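Local coordinates for protein phosphodiesterase (PDB 7CJ3) that folds as a rhodopsin-type membrane domain, a bundle of transmembrane helices that holds retinal covalently in its core, at residues L39-P45 against L112-F116; V51-F55 against N124-L128; F116-S120 against S174-S178; E133-T137 against D261-K265. All coordinates share one frame; numbering follows the deposited sequence.

In the fold
From the N terminus, the chain runs through helix 17-41 and short helix 45-54. It then passes through helices 58-81 and 86-111 before the loop 112-116 returns to 39-45 and closes interaction 1. Eight residues on, 124-128 packs on 51-55; this loop, interaction 2, crosses the first. Interaction 3 opens at F116, where interaction 1 ends, and crosses interaction 2; the paired strands 117-118 and 125-126 connect them. Interaction 3 closes at 174-178, after helix 153-173. Interaction 4 crosses interaction 3 and spans furthest, joining helix 128-149 to helix 250-277 near the centre of the chain. None of the four nests within another.

Interaction 1 of 4, residues L39-P45 against L112-F116; sequences LIFFANP and LNLYF
Y115 takes hold of the end of helix 17-41 with its main chain and its side chain together. Y115 N donates to L39 O over 2.9 Å in a nearly straight bond (174° at the hydrogen); the CA of L114 turns its hydrogen to the same oxygen. The side chains of L39 and Y115 cross at about a right angle, with L39 CD2 3.9 Å from Y115 CB and lying at the edge of the phenol ring, near its plane. With CG anti to the backbone N (chi1 178°), the Y115 ring is carried alongside the turn after the helix, where F42 O approaches it obliquely, 3.5 Å from Y115 CD1.

One residue back, L114 CD2 touches two side chains of the helix, 3.8 Å from I40 CG1 and 3.9 Å from L39 CB. I40 and L112 meet methyl to methyl, CD1 to CD1, at 4.1 Å. Further along, A43 CB rests on the N113 carbonyl and P45 CB faces the N113 amide, whose OD1 is bonded to S48 OG. N44 OD1 caps helix 45-54 at A47 N. Helix 128-149 lies against this corner, with L128 on L39 and Y115 and M129 on L39 and L114; F116 leads on to helix 45-54 through A47 and V51.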
# COMPACT_ATOMS: atom_id res chain seq x y z
N LEU B 39 -6.69 15.70 21.55
CA LEU B 39 -6.18 14.32 21.86
C LEU B 39 -4.74 14.37 22.39
O LEU B 39 -4.40 13.58 23.30
CB LEU B 39 -6.31 13.45 20.61
CG LEU B 39 -7.74 13.00 20.28
CD1 LEU B 39 -7.74 12.03 19.11
CD2 LEU B 39 -8.41 12.37 21.49
N ILE B 40 -3.92 15.31 21.91
CA ILE B 40 -2.53 15.52 22.43
C ILE B 40 -2.60 16.12 23.84
O ILE B 40 -1.90 15.58 24.76
CB ILE B 40 -1.70 16.38 21.47
CG1 ILE B 40 -1.31 15.55 20.23
CG2 ILE B 40 -0.44 16.93 22.16
CD1 ILE B 40 -0.73 16.33 19.09
N PHE B 41 -3.38 17.19 24.00
CA PHE B 41 -3.46 18.01 25.23
C PHE B 41 -3.98 17.14 26.38
O PHE B 41 -3.41 17.22 27.49
CB PHE B 41 -4.28 19.29 24.98
CG PHE B 41 -3.77 20.17 23.85
CD1 PHE B 41 -4.58 21.08 23.19
CD2 PHE B 41 -2.44 20.08 23.44
CE1 PHE B 41 -4.08 21.87 22.16
CE2 PHE B 41 -1.95 20.86 22.41
CZ PHE B 41 -2.76 21.75 21.77
N PHE B 42 -4.97 16.27 26.12
CA PHE B 42 -5.62 15.44 27.17
C PHE B 42 -5.00 14.04 27.29
O PHE B 42 -5.47 13.26 28.09
CB PHE B 42 -7.13 15.39 26.93
CG PHE B 42 -7.85 16.70 27.17
CD1 PHE B 42 -7.89 17.25 28.44
CD2 PHE B 42 -8.53 17.34 26.15
CE1 PHE B 42 -8.57 18.44 28.68
CE2 PHE B 42 -9.23 18.51 26.38
CZ PHE B 42 -9.24 19.07 27.64
N ALA B 43 -3.94 13.72 26.55
CA ALA B 43 -3.31 12.38 26.63
C ALA B 43 -2.75 12.13 28.03
O ALA B 43 -2.36 13.08 28.67
CB ALA B 43 -2.25 12.24 25.57
N ASN B 44 -2.71 10.88 28.46
CA ASN B 44 -1.93 10.37 29.62
C ASN B 44 -0.79 9.51 29.06
O ASN B 44 -1.02 8.36 28.65
CB ASN B 44 -2.83 9.58 30.60
CG ASN B 44 -2.11 9.07 31.83
OD1 ASN B 44 -0.90 8.83 31.84
ND2 ASN B 44 -2.88 8.77 32.85
N PRO B 45 0.45 10.04 28.99
CA PRO B 45 1.59 9.36 28.37
C PRO B 45 2.00 8.03 29.02
O PRO B 45 2.43 7.16 28.29
CB PRO B 45 2.76 10.34 28.55
CG PRO B 45 2.11 11.68 28.74
CD PRO B 45 0.82 11.39 29.46
N LEU B 112 2.52 9.49 18.36
CA LEU B 112 2.15 10.45 19.43
C LEU B 112 1.37 9.73 20.53
O LEU B 112 0.83 8.64 20.25
CB LEU B 112 1.36 11.63 18.86
CG LEU B 112 1.99 12.35 17.67
CD1 LEU B 112 1.03 13.29 17.01
CD2 LEU B 112 3.23 13.10 18.11
N ASN B 113 1.42 10.31 21.73
CA ASN B 113 0.58 9.99 22.92
C ASN B 113 -0.77 10.69 22.73
O ASN B 113 -0.81 11.95 22.85
CB ASN B 113 1.25 10.40 24.23
CG ASN B 113 2.60 9.76 24.40
OD1 ASN B 113 2.71 8.57 24.63
ND2 ASN B 113 3.66 10.53 24.23
N LEU B 114 -1.81 9.91 22.41
CA LEU B 114 -3.18 10.41 22.16
C LEU B 114 -4.12 9.85 23.23
O LEU B 114 -4.05 8.66 23.55
CB LEU B 114 -3.62 10.02 20.75
CG LEU B 114 -2.77 10.57 19.60
CD1 LEU B 114 -3.26 10.02 18.27
CD2 LEU B 114 -2.80 12.09 19.57
N TYR B 115 -4.94 10.73 23.79
CA TYR B 115 -6.06 10.43 24.71
C TYR B 115 -6.94 9.37 24.04
O TYR B 115 -7.23 9.48 22.81
CB TYR B 115 -6.88 11.68 25.01
CG TYR B 115 -8.06 11.43 25.90
CD1 TYR B 115 -7.90 10.87 27.15
CD2 TYR B 115 -9.34 11.73 25.47
CE1 TYR B 115 -8.98 10.64 27.98
CE2 TYR B 115 -10.44 11.51 26.28
CZ TYR B 115 -10.26 10.98 27.54
OH TYR B 115 -11.34 10.78 28.34
N PHE B 116 -7.35 8.39 24.85
CA PHE B 116 -8.13 7.19 24.44
C PHE B 116 -9.03 6.77 25.60
O PHE B 116 -8.75 7.12 26.77
CB PHE B 116 -7.18 6.07 23.99
CG PHE B 116 -6.32 5.50 25.08
CD1 PHE B 116 -5.08 6.03 25.36
CD2 PHE B 116 -6.75 4.41 25.83
CE1 PHE B 116 -4.26 5.47 26.33
CE2 PHE B 116 -5.95 3.86 26.82
CZ PHE B 116 -4.70 4.39 27.07
O HOH W 1 -3.02 8.79 25.85

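Interaction 2 of 4, residues V51-F55 against N124-L128; sequences VFAKF and NPVWL
N124, whose backbone N is hydrogen-bonded to OD1 of D119, brings its amide oxygen OD1 to 4.0 Å from F55 CZ. The two side chains cross at about a right angle, with ring and amide planes 78° apart. The F55 ring has P125 beside it, F55 CE2 4.1 Å from P125 CD, and CD of the preceding residue, K54, over one face.

One methyl of V51 meets both the proline and the indole. Its CG1, anti to the backbone N (chi1 161°), is directed at W127, 3.7 Å from W127 CH2, and lies 4.0 Å from P125 CG. P125 belongs to a small beta hairpin, strands 117-118 and 125-126, in the loop after helix 86-111, and W127 follows it as the N-cap of helix 128-149; a hairpin in the equivalent loop is familiar from bacteriorhodopsin. Here short helix 45-54 packs against it. P125 CB lies over one face of the W127 ring, offset toward its rim. F52 reaches the far end of the indole, F52 CZ 4.2 Å from W127 CH2. The two rings are nearly parallel (12°) but slid apart, their centroids 5.9 Å from each other. Y62 meets W127 edge-to-face, and F250 packs on F55, N124 and P125.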
# COMPACT_ATOMS: atom_id res chain seq x y z
N VAL B 51 0.01 0.71 27.17
CA VAL B 51 -0.84 0.13 26.09
C VAL B 51 0.08 -0.46 25.03
O VAL B 51 -0.14 -1.64 24.65
CB VAL B 51 -1.82 1.15 25.49
CG1 VAL B 51 -2.33 0.71 24.13
CG2 VAL B 51 -3.00 1.38 26.41
N PHE B 52 1.07 0.32 24.59
CA PHE B 52 2.02 -0.06 23.52
C PHE B 52 3.02 -1.09 24.06
O PHE B 52 3.58 -1.81 23.24
CB PHE B 52 2.67 1.18 22.89
CG PHE B 52 1.76 2.00 22.02
CD1 PHE B 52 1.16 1.45 20.90
CD2 PHE B 52 1.50 3.33 22.31
CE1 PHE B 52 0.30 2.20 20.10
CE2 PHE B 52 0.66 4.10 21.50
CZ PHE B 52 0.06 3.53 20.41
N ALA B 53 3.21 -1.20 25.38
CA ALA B 53 4.06 -2.22 26.02
C ALA B 53 3.29 -3.55 26.16
O ALA B 53 3.92 -4.61 26.03
CB ALA B 53 4.54 -1.74 27.36
N LYS B 54 1.98 -3.52 26.41
CA LYS B 54 1.15 -4.75 26.54
C LYS B 54 0.89 -5.31 25.13
O LYS B 54 0.66 -6.54 25.00
CB LYS B 54 -0.15 -4.40 27.27
CG LYS B 54 -1.09 -5.57 27.57
CD LYS B 54 -2.51 -5.17 27.91
CE LYS B 54 -3.32 -6.34 28.45
NZ LYS B 54 -2.97 -6.70 29.86
N PHE B 55 0.91 -4.44 24.12
CA PHE B 55 0.50 -4.72 22.72
C PHE B 55 1.59 -4.19 21.79
O PHE B 55 1.49 -3.04 21.32
CB PHE B 55 -0.84 -4.04 22.42
CG PHE B 55 -2.02 -4.45 23.28
CD1 PHE B 55 -2.30 -5.79 23.52
CD2 PHE B 55 -2.89 -3.50 23.78
CE1 PHE B 55 -3.41 -6.16 24.26
CE2 PHE B 55 -4.01 -3.87 24.52
CZ PHE B 55 -4.27 -5.20 24.76
N ASN B 124 -10.06 -2.68 26.96
CA ASN B 124 -9.23 -2.46 25.75
C ASN B 124 -9.31 -0.99 25.40
O ASN B 124 -10.28 -0.32 25.75
CB ASN B 124 -9.69 -3.32 24.56
CG ASN B 124 -9.15 -4.74 24.59
OD1 ASN B 124 -8.25 -5.05 25.36
ND2 ASN B 124 -9.68 -5.61 23.76
N PRO B 125 -8.30 -0.43 24.70
CA PRO B 125 -8.36 0.99 24.31
C PRO B 125 -9.31 1.27 23.14
O PRO B 125 -9.40 0.48 22.23
CB PRO B 125 -6.90 1.34 23.95
CG PRO B 125 -6.20 -0.00 23.71
CD PRO B 125 -7.05 -1.10 24.32
N VAL B 126 -10.01 2.39 23.21
CA VAL B 126 -10.92 2.93 22.16
C VAL B 126 -10.21 4.14 21.54
O VAL B 126 -10.15 5.20 22.18
CB VAL B 126 -12.27 3.33 22.78
CG1 VAL B 126 -13.31 3.69 21.73
CG2 VAL B 126 -12.79 2.25 23.70
N TRP B 127 -9.69 3.98 20.33
CA TRP B 127 -8.89 5.01 19.63
C TRP B 127 -9.85 6.04 19.04
O TRP B 127 -10.46 5.74 17.96
CB TRP B 127 -8.04 4.37 18.56
CG TRP B 127 -7.05 3.35 19.03
CD1 TRP B 127 -6.89 2.08 18.53
CD2 TRP B 127 -6.03 3.51 20.03
NE1 TRP B 127 -5.85 1.45 19.16
CE2 TRP B 127 -5.31 2.29 20.09
CE3 TRP B 127 -5.63 4.56 20.87
CZ2 TRP B 127 -4.24 2.09 20.96
CZ3 TRP B 127 -4.58 4.35 21.74
CH2 TRP B 127 -3.88 3.14 21.78
N LEU B 128 -9.95 7.21 19.69
CA LEU B 128 -10.86 8.31 19.26
C LEU B 128 -10.36 8.92 17.94
O LEU B 128 -11.18 9.48 17.15
CB LEU B 128 -10.87 9.33 20.40
CG LEU B 128 -11.60 8.86 21.66
CD1 LEU B 128 -11.20 9.70 22.88
CD2 LEU B 128 -13.11 8.90 21.44

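Interaction 3 of 4, residues F116-S120 against S174-S178; sequences FLVDS and SILPS
S120 makes both hydrogen bonds of this contact, one with its main chain and one with its hydroxyl. S120 N donates to S174 O over 3.0 Å, 157° at the hydrogen. The hydroxyl, set anti to the carbonyl carbon (chi1 -40°), reaches on to the next carbonyl but one: S120 OG donates to L176 O at 2.7 Å, coming from above the carbonyl plane instead of along a lone pair. S174 O takes a further, weaker kind of contact from the CA-H of D119, so two successive residues converge on that oxygen.

The apolar part is carried by one methyl. I175 CG2 sits 3.8 Å from L117 CB and also lies near L117 CG and CD2, the two side chains crossing obliquely; the same methyl is 3.8 Å from V118 O. Further along, D119 CB and S174 CB pass at 4.1 Å.

The polar ends of D119 and S174 turn to their own surroundings: D119 OD1 accepts from the backbone N of Q122 and of N124, and S174 OG bonds to G170 O. The loop joining helices 153-173 and 178-207 is thus tied to the end of strand 117-118, near the surface. Both acceptors are backbone carbonyls and no charged pair spans the contact, so the tie follows mainly the course of the 174-176 backbone, with the S120 hydroxyl its one polar side-chain group.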
# COMPACT_ATOMS: atom_id res chain seq x y z
N PHE B 116 -7.35 8.39 24.85
CA PHE B 116 -8.13 7.19 24.44
C PHE B 116 -9.03 6.77 25.60
O PHE B 116 -8.75 7.12 26.77
CB PHE B 116 -7.18 6.07 23.99
CG PHE B 116 -6.32 5.50 25.08
CD1 PHE B 116 -5.08 6.03 25.36
CD2 PHE B 116 -6.75 4.41 25.83
CE1 PHE B 116 -4.26 5.47 26.33
CE2 PHE B 116 -5.95 3.86 26.82
CZ PHE B 116 -4.70 4.39 27.07
N LEU B 117 -10.10 6.05 25.28
CA LEU B 117 -11.06 5.51 26.27
C LEU B 117 -10.66 4.07 26.56
O LEU B 117 -9.94 3.50 25.73
CB LEU B 117 -12.49 5.63 25.72
CG LEU B 117 -13.15 7.01 25.87
CD1 LEU B 117 -12.16 8.15 25.82
CD2 LEU B 117 -14.22 7.23 24.81
N VAL B 118 -11.07 3.54 27.71
CA VAL B 118 -10.98 2.09 28.05
C VAL B 118 -12.41 1.54 28.00
O VAL B 118 -13.30 2.16 28.64
CB VAL B 118 -10.29 1.92 29.42
CG1 VAL B 118 -10.14 0.48 29.80
CG2 VAL B 118 -8.94 2.60 29.42
N ASP B 119 -12.62 0.47 27.21
CA ASP B 119 -13.97 -0.12 26.92
C ASP B 119 -14.42 -0.96 28.14
O ASP B 119 -13.52 -1.43 28.92
CB ASP B 119 -14.02 -0.81 25.55
CG ASP B 119 -13.24 -2.13 25.35
OD1 ASP B 119 -12.71 -2.70 26.33
OD2 ASP B 119 -13.21 -2.59 24.17
N SER B 120 -15.75 -1.05 28.33
CA SER B 120 -16.46 -1.73 29.45
C SER B 120 -16.24 -3.24 29.35
O SER B 120 -16.13 -3.89 30.42
CB SER B 120 -17.94 -1.44 29.44
OG SER B 120 -18.23 -0.09 29.12
N SER B 174 -19.04 1.67 23.48
CA SER B 174 -17.85 0.96 24.02
C SER B 174 -17.60 1.35 25.48
O SER B 174 -16.80 0.63 26.13
CB SER B 174 -16.63 1.22 23.17
OG SER B 174 -16.96 1.14 21.80
N ILE B 175 -18.25 2.41 25.97
CA ILE B 175 -18.01 2.97 27.34
C ILE B 175 -19.32 3.07 28.13
O ILE B 175 -19.33 3.80 29.13
CB ILE B 175 -17.29 4.33 27.27
CG1 ILE B 175 -18.07 5.38 26.45
CG2 ILE B 175 -15.88 4.15 26.76
CD1 ILE B 175 -18.16 6.77 27.06
N LEU B 176 -20.39 2.39 27.70
CA LEU B 176 -21.66 2.27 28.47
C LEU B 176 -21.66 0.90 29.16
O LEU B 176 -20.88 0.02 28.79
CB LEU B 176 -22.84 2.43 27.52
CG LEU B 176 -22.86 3.73 26.73
CD1 LEU B 176 -23.97 3.72 25.66
CD2 LEU B 176 -22.99 4.93 27.64
N PRO B 177 -22.49 0.69 30.23
CA PRO B 177 -22.79 -0.66 30.73
C PRO B 177 -23.60 -1.52 29.74
O PRO B 177 -24.10 -1.02 28.75
CB PRO B 177 -23.59 -0.44 32.02
CG PRO B 177 -23.47 1.04 32.34
CD PRO B 177 -23.12 1.74 31.04
N SER B 178 -23.76 -2.81 30.08
CA SER B 178 -24.19 -3.93 29.20
C SER B 178 -25.43 -3.61 28.35
O SER B 178 -25.32 -3.85 27.13
CB SER B 178 -24.40 -5.16 30.02
OG SER B 178 -23.17 -5.55 30.60

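Interaction 4 of 4, residues E133-T137 against D261-K265; sequences EWIIT and DYAAK. With RET (retinal), chain K; OLC ((2R)-2,3-dihydroxypropyl (9Z)-octadec-9-enoate), chain L.
K265 faces E133 across the retinal site, and its nitrogen carries the covalent lysine-retinal linkage of the rhodopsins, here in a bacteriorhodopsin-like bundle. Helices 128-149 and 250-277 run nearly parallel here, their local axes 13.3 Å apart, and the lysine reaches across the gap. CB leaves the helix pointing at segment 133-137. CG and CD carry the chain toward T137, and K265 CE comes to 3.9 Å from T137 CB, where the two side chains cross at about a right angle. A bend at the last torsion (chi4 68°) then turns K265 NZ onto retinal C15, bonded at 1.4 Å.

K265 NZ also forms a salt bridge with D261 OD1 at 2.8 Å, nearly along the C-O axis, and a longer one, weak as a hydrogen bond, with E133 OE2 at 3.2 Å. The two acid groups lie almost in one plane, 11° apart, their oxygens crowded together: E133 OE1 and D261 OD2, both acceptors, are 2.9 Å apart, with K265 NZ close to both groups. D261 OD2 is bonded to Y106 OH as well. On the side of helix 250-277 that faces the second subunit, Y262 packs against F71 and Y262 of that subunit. W134 lays one indole face on the polyene, retinal C12 standing 3.6 Å above the ring plane, while at the ring edge W134 NE1 makes a weak 3.4 Å bond to D261 OD2.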
# COMPACT_ATOMS: atom_id res chain seq x y z
N GLU B 133 -11.07 10.11 12.25
CA GLU B 133 -10.80 9.80 10.82
C GLU B 133 -12.08 9.30 10.10
O GLU B 133 -12.45 9.85 9.04
CB GLU B 133 -9.73 8.72 10.76
CG GLU B 133 -9.40 8.31 9.34
CD GLU B 133 -9.23 6.82 9.11
OE1 GLU B 133 -8.77 6.12 10.04
OE2 GLU B 133 -9.59 6.36 8.00
N TRP B 134 -12.71 8.26 10.66
CA TRP B 134 -13.93 7.63 10.11
C TRP B 134 -15.04 8.69 9.93
O TRP B 134 -15.67 8.71 8.83
CB TRP B 134 -14.38 6.43 10.96
CG TRP B 134 -13.49 5.22 10.86
CD1 TRP B 134 -12.38 5.07 10.07
CD2 TRP B 134 -13.62 3.98 11.59
NE1 TRP B 134 -11.81 3.84 10.26
CE2 TRP B 134 -12.56 3.14 11.18
CE3 TRP B 134 -14.53 3.47 12.53
CZ2 TRP B 134 -12.37 1.86 11.70
CZ3 TRP B 134 -14.37 2.19 13.01
CH2 TRP B 134 -13.27 1.42 12.63
N ILE B 135 -15.24 9.55 10.93
CA ILE B 135 -16.33 10.57 10.93
C ILE B 135 -16.04 11.69 9.90
O ILE B 135 -17.03 12.25 9.35
CB ILE B 135 -16.55 11.12 12.35
CG1 ILE B 135 -17.33 10.09 13.18
CG2 ILE B 135 -17.24 12.49 12.33
CD1 ILE B 135 -17.13 10.22 14.70
N ILE B 136 -14.77 12.01 9.65
CA ILE B 136 -14.40 13.00 8.60
C ILE B 136 -14.48 12.36 7.21
O ILE B 136 -14.93 13.05 6.29
CB ILE B 136 -13.01 13.58 8.84
CG1 ILE B 136 -12.96 14.34 10.17
CG2 ILE B 136 -12.57 14.47 7.69
CD1 ILE B 136 -11.55 14.65 10.63
N THR B 137 -14.07 11.10 7.05
CA THR B 137 -13.89 10.46 5.72
C THR B 137 -15.12 9.66 5.24
O THR B 137 -15.45 9.77 4.05
CB THR B 137 -12.64 9.57 5.74
OG1 THR B 137 -12.82 8.62 6.80
CG2 THR B 137 -11.38 10.37 5.96
N ASP B 261 -9.56 -0.72 6.65
CA ASP B 261 -9.53 0.75 6.41
C ASP B 261 -8.89 1.01 5.04
O ASP B 261 -9.53 1.63 4.19
CB ASP B 261 -8.78 1.48 7.51
CG ASP B 261 -9.21 2.94 7.64
OD1 ASP B 261 -9.90 3.44 6.73
OD2 ASP B 261 -8.87 3.55 8.66
N TYR B 262 -7.67 0.49 4.86
CA TYR B 262 -6.87 0.63 3.63
C TYR B 262 -7.68 0.10 2.44
O TYR B 262 -7.83 0.83 1.44
CB TYR B 262 -5.53 -0.08 3.76
CG TYR B 262 -4.69 0.08 2.52
CD1 TYR B 262 -4.14 1.30 2.18
CD2 TYR B 262 -4.50 -0.97 1.65
CE1 TYR B 262 -3.40 1.47 1.02
CE2 TYR B 262 -3.75 -0.83 0.50
CZ TYR B 262 -3.21 0.39 0.17
OH TYR B 262 -2.49 0.55 -0.98
N ALA B 263 -8.16 -1.15 2.56
CA ALA B 263 -8.93 -1.85 1.51
C ALA B 263 -10.12 -0.98 1.10
O ALA B 263 -10.24 -0.71 -0.10
CB ALA B 263 -9.39 -3.19 2.02
N ALA B 264 -10.93 -0.53 2.06
CA ALA B 264 -12.16 0.25 1.79
C ALA B 264 -11.84 1.43 0.88
O ALA B 264 -12.60 1.67 -0.09
CB ALA B 264 -12.79 0.72 3.07
N LYS B 265 -10.74 2.14 1.17
CA LYS B 265 -10.38 3.41 0.49
C LYS B 265 -9.67 3.13 -0.84
O LYS B 265 -10.13 3.67 -1.85
CB LYS B 265 -9.59 4.30 1.45
CG LYS B 265 -10.41 4.58 2.71
CD LYS B 265 -9.93 5.74 3.51
CE LYS B 265 -10.97 6.36 4.41
NZ LYS B 265 -11.35 5.44 5.50
C1 RET K . -18.83 0.47 14.07
C2 RET K . -19.60 0.35 15.38
C3 RET K . -20.44 -0.85 15.48
C4 RET K . -21.42 -0.91 14.32
C5 RET K . -20.90 -0.40 13.01
C6 RET K . -19.66 0.12 12.84
C7 RET K . -19.18 0.39 11.48
C8 RET K . -18.02 1.04 11.07
C9 RET K . -17.68 1.49 9.76
C10 RET K . -16.48 2.19 9.48
C11 RET K . -15.94 2.52 8.23
C12 RET K . -14.71 3.10 7.93
C13 RET K . -14.23 3.47 6.66
C14 RET K . -13.02 4.14 6.54
C15 RET K . -12.64 5.01 5.43
C16 RET K . -18.37 1.94 14.02
C17 RET K . -17.58 -0.44 14.16
C18 RET K . -21.94 -0.54 11.91
C19 RET K . -18.58 1.22 8.59
C20 RET K . -15.04 3.10 5.46
C18 OLC L . -2.13 -2.62 2.68
C10 OLC L . -1.74 -5.59 9.65
C9 OLC L . -1.65 -6.89 9.30
C17 OLC L . -2.07 -1.84 3.99
C11 OLC L . -0.79 -4.51 9.18
C8 OLC L . -0.54 -7.32 8.38
C24 OLC L . 3.90 -12.56 18.05
C16 OLC L . -0.71 -2.05 4.56
C12 OLC L . -1.67 -3.44 8.68
C7 OLC L . -0.73 -8.75 7.99
C15 OLC L . -0.61 -3.50 5.05
C13 OLC L . -1.16 -2.83 7.41
C6 OLC L . -0.75 -9.63 9.24
C14 OLC L . -1.42 -3.82 6.31
C5 OLC L . 0.47 -9.63 10.11
C4 OLC L . -0.00 -9.42 11.52
C3 OLC L . 1.16 -9.62 12.49
C2 OLC L . 1.60 -11.07 12.59
C21 OLC L . 2.63 -12.70 15.98
C1 OLC L . 1.61 -11.44 14.04
C22 OLC L . 3.73 -11.91 16.65
O19 OLC L . 0.75 -10.93 14.76
O25 OLC L . 4.47 -11.65 19.02
O23 OLC L . 4.95 -11.87 15.82
O20 OLC L . 2.61 -12.36 14.59